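Local coordinates for LEOA (Escherichia coli, PDB 4AUR), which probably binds and hydrolyses GTP as a bacterial dynamin, with a P-loop GTPase domain and a long helical extension, at residues E331-E336 and D513-L518; R22-M27 and T561-L566. One frame throughout, in Å; residues are numbered along the deposited sequence.

Overall arrangement
From the N terminus the chain first forms helix 3-30, then the mixed sheet of the GTPase domain, then runs out along the very long helix 275-343. Interaction 1 closes a loop there: 331-336 meets 513-518 after helices such as 368-408 have been passed. Helix 489-518 ends at this contact, and the chain returns through helices 521-528 and 530-544 to helix 547-567, where interaction 2 joins 561-566 to 22-27. Interaction 1 is therefore nested inside the loop closed by interaction 2. Their centres are 69 Å apart and nearest atoms about 52 Å, so they do not touch. Helix 275-343 takes part in interaction 1 and borders interaction 2.

Interaction 1: residues E331-E336 and D513-L518; sequences ELNLME and DIYDVL
In the elongated helical domain, far from the chain centre, helix 275-343 and helix 489-518 run nearly antiparallel where Leu-332, Asn-333 and Glu-336 receive the end of Tyr-515. The axes of the short segments make an angle of 155° and come no closer than 11.7 Å, so side chains rather than backbones span the gap. Tyr-515 OH donates a hydrogen bond to Glu-336 OE1 at 3.0 Å. The carboxylate accepts it on its anti side, with the hydroxyl 30° out of the carboxylate plane. Glu-336 reaches the phenol because CG lies anti to the backbone N (chi1 -165°) and the chain beyond it is extended. Its OE1 also sits near the plane of the ring, at the CE2 edge. On the other edge, Leu-332 CB approaches Tyr-515 CE1 at 3.8 Å, again close to the ring plane. The ring tip is thus flanked by a carboxylate at one rim carbon and an aliphatic carbon at the other. This is a tyrosine bridging two long antiparallel helices of a dynamin-like helical domain, and Phe-329, further back on helix 275-343, adds an edge-to-face ring contact. The Asn-333 side chain crosses that of Tyr-515 at about a right angle. Asn-333 OD1 and the carbonyl O of Leu-332 both lie near the hydroxyl, but the one assigned bond goes to Glu-336; Leu-332 O accepts from Glu-336 N within its helix. Beside these polar neighbours lies an apolar cluster: the ends of Leu-332 and Ile-514 meet tip to tip, their CD1 atoms 3.7 Å apart, with Leu-518 CD1 more loosely at 4.5 Å from Leu-332 CD1. Helix 368-408 touches both side chains, through Ser-377 on Leu-332 and Val-378 on Ile-514, while Leu-518 also rests on Met-524 and Phe-528 of helix 521-528.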
loop_
_atom_site.group_PDB
_atom_site.type_symbol
_atom_site.label_atom_id
_atom_site.label_comp_id
_atom_site.label_asym_id
_atom_site.label_seq_id
_atom_site.Cartn_x
_atom_site.Cartn_y
_atom_site.Cartn_z
ATOM N N GLU A 331 -14.044 -37.022 38.172
ATOM C CA GLU A 331 -13.127 -37.354 39.267
ATOM C C GLU A 331 -13.838 -37.284 40.606
ATOM O O GLU A 331 -13.629 -38.137 41.443
ATOM C CB GLU A 331 -11.901 -36.433 39.247
ATOM C CG GLU A 331 -11.107 -36.343 40.540
ATOM C CD GLU A 331 -9.835 -35.519 40.378
ATOM O OE1 GLU A 331 -9.190 -35.635 39.316
ATOM O OE2 GLU A 331 -9.472 -34.763 41.303
ATOM N N LEU A 332 -14.666 -36.266 40.791
ATOM C CA LEU A 332 -15.429 -36.103 42.024
ATOM C C LEU A 332 -16.502 -37.172 42.202
ATOM O O LEU A 332 -16.838 -37.511 43.322
ATOM C CB LEU A 332 -16.102 -34.734 42.066
ATOM C CG LEU A 332 -15.234 -33.491 42.163
ATOM C CD1 LEU A 332 -16.078 -32.238 42.039
ATOM C CD2 LEU A 332 -14.477 -33.459 43.464
ATOM N N ASN A 333 -17.042 -37.675 41.102
ATOM C CA ASN A 333 -18.071 -38.688 41.145
ATOM C C ASN A 333 -17.490 -40.057 41.555
ATOM O O ASN A 333 -18.093 -40.783 42.333
ATOM C CB ASN A 333 -18.797 -38.775 39.802
ATOM C CG ASN A 333 -20.254 -39.200 39.943
ATOM O OD1 ASN A 333 -21.044 -38.610 40.710
ATOM N ND2 ASN A 333 -20.633 -40.215 39.180
ATOM N N LEU A 334 -16.309 -40.401 41.059
ATOM C CA LEU A 334 -15.616 -41.580 41.558
ATOM C C LEU A 334 -15.324 -41.477 43.053
ATOM O O LEU A 334 -15.535 -42.414 43.811
ATOM C CB LEU A 334 -14.303 -41.796 40.819
ATOM C CG LEU A 334 -14.467 -42.512 39.491
ATOM C CD1 LEU A 334 -13.236 -42.291 38.620
ATOM C CD2 LEU A 334 -14.729 -44.002 39.710
HETATM N N MSE A 335 -14.837 -40.331 43.477
HETATM C CA MSE A 335 -14.440 -40.166 44.844
HETATM C C MSE A 335 -15.584 -40.472 45.729
HETATM O O MSE A 335 -15.423 -41.164 46.696
HETATM C CB MSE A 335 -13.977 -38.747 45.035
HETATM C CG MSE A 335 -12.981 -38.676 46.175
HETATM SE SE MSE A 335 -12.597 -36.776 46.387
HETATM C CE MSE A 335 -11.425 -36.608 44.806
ATOM N N GLU A 336 -16.764 -39.984 45.360
ATOM C CA GLU A 336 -17.990 -40.174 46.138
ATOM C C GLU A 336 -18.514 -41.588 46.028
ATOM O O GLU A 336 -18.986 -42.120 47.003
ATOM C CB GLU A 336 -19.065 -39.181 45.692
ATOM C CG GLU A 336 -20.254 -39.029 46.638
ATOM C CD GLU A 336 -21.388 -38.174 46.068
ATOM O OE1 GLU A 336 -21.365 -37.830 44.867
ATOM O OE2 GLU A 336 -22.318 -37.827 46.826
ATOM N N ASP A 513 -23.133 -29.658 46.449
ATOM C CA ASP A 513 -23.026 -28.234 46.231
ATOM C C ASP A 513 -22.306 -27.976 44.911
ATOM O O ASP A 513 -22.842 -27.342 43.997
ATOM C CB ASP A 513 -22.291 -27.586 47.402
ATOM C CG ASP A 513 -22.947 -27.898 48.763
ATOM O OD1 ASP A 513 -24.017 -28.563 48.795
ATOM O OD2 ASP A 513 -22.385 -27.476 49.803
ATOM N N ILE A 514 -21.105 -28.517 44.805
ATOM C CA ILE A 514 -20.268 -28.304 43.647
ATOM C C ILE A 514 -20.787 -28.955 42.372
ATOM O O ILE A 514 -20.460 -28.518 41.294
ATOM C CB ILE A 514 -18.859 -28.811 43.913
ATOM C CG1 ILE A 514 -17.938 -28.400 42.797
ATOM C CG2 ILE A 514 -18.829 -30.317 43.977
ATOM C CD1 ILE A 514 -16.515 -28.721 43.153
ATOM N N TYR A 515 -21.568 -30.015 42.467
ATOM C CA TYR A 515 -22.148 -30.562 41.257
ATOM C C TYR A 515 -23.171 -29.575 40.680
ATOM O O TYR A 515 -23.314 -29.497 39.466
ATOM C CB TYR A 515 -22.826 -31.900 41.504
ATOM C CG TYR A 515 -21.947 -33.094 41.867
ATOM C CD1 TYR A 515 -20.592 -33.161 41.538
ATOM C CD2 TYR A 515 -22.504 -34.191 42.531
ATOM C CE1 TYR A 515 -19.835 -34.270 41.870
ATOM C CE2 TYR A 515 -21.752 -35.301 42.851
ATOM C CZ TYR A 515 -20.420 -35.339 42.516
ATOM O OH TYR A 515 -19.697 -36.468 42.850
ATOM N N ASP A 516 -23.871 -28.838 41.541
ATOM C CA ASP A 516 -24.873 -27.853 41.109
ATOM C C ASP A 516 -24.228 -26.721 40.316
ATOM O O ASP A 516 -24.868 -26.105 39.468
ATOM C CB ASP A 516 -25.615 -27.231 42.309
ATOM C CG ASP A 516 -26.488 -28.237 43.075
ATOM O OD1 ASP A 516 -27.124 -29.100 42.433
ATOM O OD2 ASP A 516 -26.544 -28.162 44.325
ATOM N N VAL A 517 -22.962 -26.441 40.614
ATOM C CA VAL A 517 -22.219 -25.384 39.955
ATOM C C VAL A 517 -21.719 -25.844 38.602
ATOM O O VAL A 517 -21.745 -25.089 37.639
ATOM C CB VAL A 517 -21.038 -24.959 40.813
ATOM C CG1 VAL A 517 -20.234 -23.871 40.131
ATOM C CG2 VAL A 517 -21.557 -24.480 42.157
ATOM N N LEU A 518 -21.271 -27.088 38.537
ATOM C CA LEU A 518 -20.728 -27.661 37.323
ATOM C C LEU A 518 -21.824 -28.089 36.391
ATOM O O LEU A 518 -21.569 -28.345 35.230
ATOM C CB LEU A 518 -19.863 -28.878 37.639
ATOM C CG LEU A 518 -18.589 -28.693 38.456
ATOM C CD1 LEU A 518 -17.886 -30.032 38.601
ATOM C CD2 LEU A 518 -17.638 -27.675 37.855
#

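Interaction 2: residues R22-M27 and T561-L566; sequences RGMLEM and TQLAQL
Gly-23 offers its bare backbone to Leu-566, whose CD1 lies 3.4 Å from the Gly-23 carbonyl carbon. Next to this, the Met-24 and Leu-566 side chains lie alongside one another, pointing opposite ways, with Met-24 CG 3.6 Å from Leu-566 CB. One turn further along helix 3-30, Met-27 and Leu-563 make a similar counter-directed pair, in which Met-27 CB meets Leu-563 CD2 at 3.6 Å. The same methyl also approaches the carbonyl O of Met-24 at 3.7 Å, so that it touches both selenomethionines from the same side. Met-27 then bends at chi2 (-71°), and its SE lies against the aliphatic part of Gln-562, 3.8 Å from its CG. All these contacts are apolar or van der Waals in kind, without hydrogen bonds between the segments. They are brought together by near-antiparallel helices, 164° between directions, whose segment axes approach to 9.5 Å; the closest CA pair is Met-24 and Leu-563. The terminal helices of the chain thereby pair, consistent with the neck next to the GTPase domain, as in related bacterial dynamins. Helix 275-343 lies against both partners, through Val-282 on Met-24 and Val-286 on Leu-563, while helix 38-51 packs on helix 3-30 through Leu-39, which touches Arg-22 and Leu-25.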
loop_
_atom_site.group_PDB
_atom_site.type_symbol
_atom_site.label_atom_id
_atom_site.label_comp_id
_atom_site.label_asym_id
_atom_site.label_seq_id
_atom_site.Cartn_x
_atom_site.Cartn_y
_atom_site.Cartn_z
ATOM N N ARG A 22 -8.007 14.748 -15.948
ATOM C CA ARG A 22 -9.334 15.180 -15.484
ATOM C C ARG A 22 -10.046 14.110 -14.690
ATOM O O ARG A 22 -10.674 14.402 -13.703
ATOM C CB ARG A 22 -10.198 15.604 -16.666
ATOM C CG ARG A 22 -10.959 16.891 -16.395
ATOM C CD ARG A 22 -11.470 17.530 -17.671
ATOM N NE ARG A 22 -12.387 16.649 -18.385
ATOM C CZ ARG A 22 -13.053 16.984 -19.473
ATOM N NH1 ARG A 22 -12.936 18.194 -20.005
ATOM N NH2 ARG A 22 -13.846 16.100 -20.035
ATOM N N GLY A 23 -9.935 12.868 -15.132
ATOM C CA GLY A 23 -10.547 11.742 -14.449
ATOM C C GLY A 23 -9.895 11.513 -13.110
ATOM O O GLY A 23 -10.548 11.126 -12.156
HETATM N N MSE A 24 -8.598 11.760 -13.033
HETATM C CA MSE A 24 -7.862 11.508 -11.816
HETATM C C MSE A 24 -8.274 12.561 -10.849
HETATM O O MSE A 24 -8.386 12.273 -9.658
HETATM C CB MSE A 24 -6.359 11.514 -12.072
HETATM C CG MSE A 24 -5.925 10.234 -12.745
HETATM SE SE MSE A 24 -3.948 10.218 -12.804
HETATM C CE MSE A 24 -3.585 10.284 -14.729
ATOM N N LEU A 25 -8.538 13.783 -11.337
ATOM C CA LEU A 25 -8.979 14.889 -10.463
ATOM C C LEU A 25 -10.343 14.682 -9.854
ATOM O O LEU A 25 -10.565 15.007 -8.699
ATOM C CB LEU A 25 -9.019 16.183 -11.232
ATOM C CG LEU A 25 -7.633 16.770 -11.474
ATOM C CD1 LEU A 25 -7.623 17.698 -12.680
ATOM C CD2 LEU A 25 -7.135 17.494 -10.234
ATOM N N GLU A 26 -11.272 14.169 -10.647
ATOM C CA GLU A 26 -12.594 13.829 -10.140
ATOM C C GLU A 26 -12.530 12.853 -8.952
ATOM O O GLU A 26 -13.368 12.919 -8.061
ATOM C CB GLU A 26 -13.450 13.201 -11.242
ATOM C CG GLU A 26 -13.864 14.138 -12.359
ATOM C CD GLU A 26 -14.791 13.474 -13.371
ATOM O OE1 GLU A 26 -14.637 12.260 -13.651
ATOM O OE2 GLU A 26 -15.682 14.185 -13.901
HETATM N N MSE A 27 -11.562 11.939 -8.955
HETATM C CA MSE A 27 -11.460 10.935 -7.905
HETATM C C MSE A 27 -10.865 11.532 -6.670
HETATM O O MSE A 27 -11.355 11.261 -5.590
HETATM C CB MSE A 27 -10.645 9.750 -8.360
HETATM C CG MSE A 27 -11.366 9.045 -9.482
HETATM SE SE MSE A 27 -12.972 8.091 -8.869
HETATM C CE MSE A 27 -14.375 9.454 -9.121
ATOM N N THR A 561 -9.311 1.997 -7.339
ATOM C CA THR A 561 -9.382 1.057 -8.419
ATOM C C THR A 561 -9.456 1.851 -9.704
ATOM O O THR A 561 -8.765 1.541 -10.672
ATOM C CB THR A 561 -10.622 0.181 -8.284
ATOM O OG1 THR A 561 -10.520 -0.600 -7.087
ATOM C CG2 THR A 561 -10.736 -0.766 -9.485
ATOM N N GLN A 562 -10.290 2.888 -9.688
ATOM C CA GLN A 562 -10.446 3.809 -10.807
ATOM C C GLN A 562 -9.174 4.598 -11.080
ATOM O O GLN A 562 -8.784 4.760 -12.187
ATOM C CB GLN A 562 -11.590 4.756 -10.503
ATOM C CG GLN A 562 -11.981 5.692 -11.629
ATOM C CD GLN A 562 -12.607 4.989 -12.819
ATOM O OE1 GLN A 562 -12.754 5.597 -13.871
ATOM N NE2 GLN A 562 -12.980 3.708 -12.664
ATOM N N LEU A 563 -8.531 5.105 -10.045
ATOM C CA LEU A 563 -7.271 5.818 -10.212
ATOM C C LEU A 563 -6.234 4.922 -10.852
ATOM O O LEU A 563 -5.520 5.347 -11.755
ATOM C CB LEU A 563 -6.744 6.341 -8.870
ATOM C CG LEU A 563 -7.494 7.547 -8.303
ATOM C CD1 LEU A 563 -7.129 7.788 -6.839
ATOM C CD2 LEU A 563 -7.227 8.793 -9.144
ATOM N N ALA A 564 -6.139 3.681 -10.401
ATOM C CA ALA A 564 -5.125 2.808 -10.954
ATOM C C ALA A 564 -5.357 2.624 -12.461
ATOM O O ALA A 564 -4.411 2.596 -13.263
ATOM C CB ALA A 564 -5.104 1.482 -10.224
ATOM N N GLN A 565 -6.628 2.513 -12.831
ATOM C CA GLN A 565 -7.012 2.428 -14.212
ATOM C C GLN A 565 -6.577 3.652 -14.993
ATOM O O GLN A 565 -6.082 3.542 -16.122
ATOM C CB GLN A 565 -8.512 2.249 -14.319
ATOM C CG GLN A 565 -9.044 2.317 -15.730
ATOM C CD GLN A 565 -10.472 1.813 -15.834
ATOM O OE1 GLN A 565 -11.363 2.524 -16.334
ATOM N NE2 GLN A 565 -10.707 0.581 -15.361
ATOM N N LEU A 566 -6.760 4.822 -14.413
ATOM C CA LEU A 566 -6.500 6.055 -15.147
ATOM C C LEU A 566 -5.021 6.274 -15.340
ATOM O O LEU A 566 -4.591 7.027 -16.207
ATOM C CB LEU A 566 -7.119 7.242 -14.416
ATOM C CG LEU A 566 -8.654 7.234 -14.409
ATOM C CD1 LEU A 566 -9.195 8.177 -13.363
ATOM C CD2 LEU A 566 -9.215 7.588 -15.771
#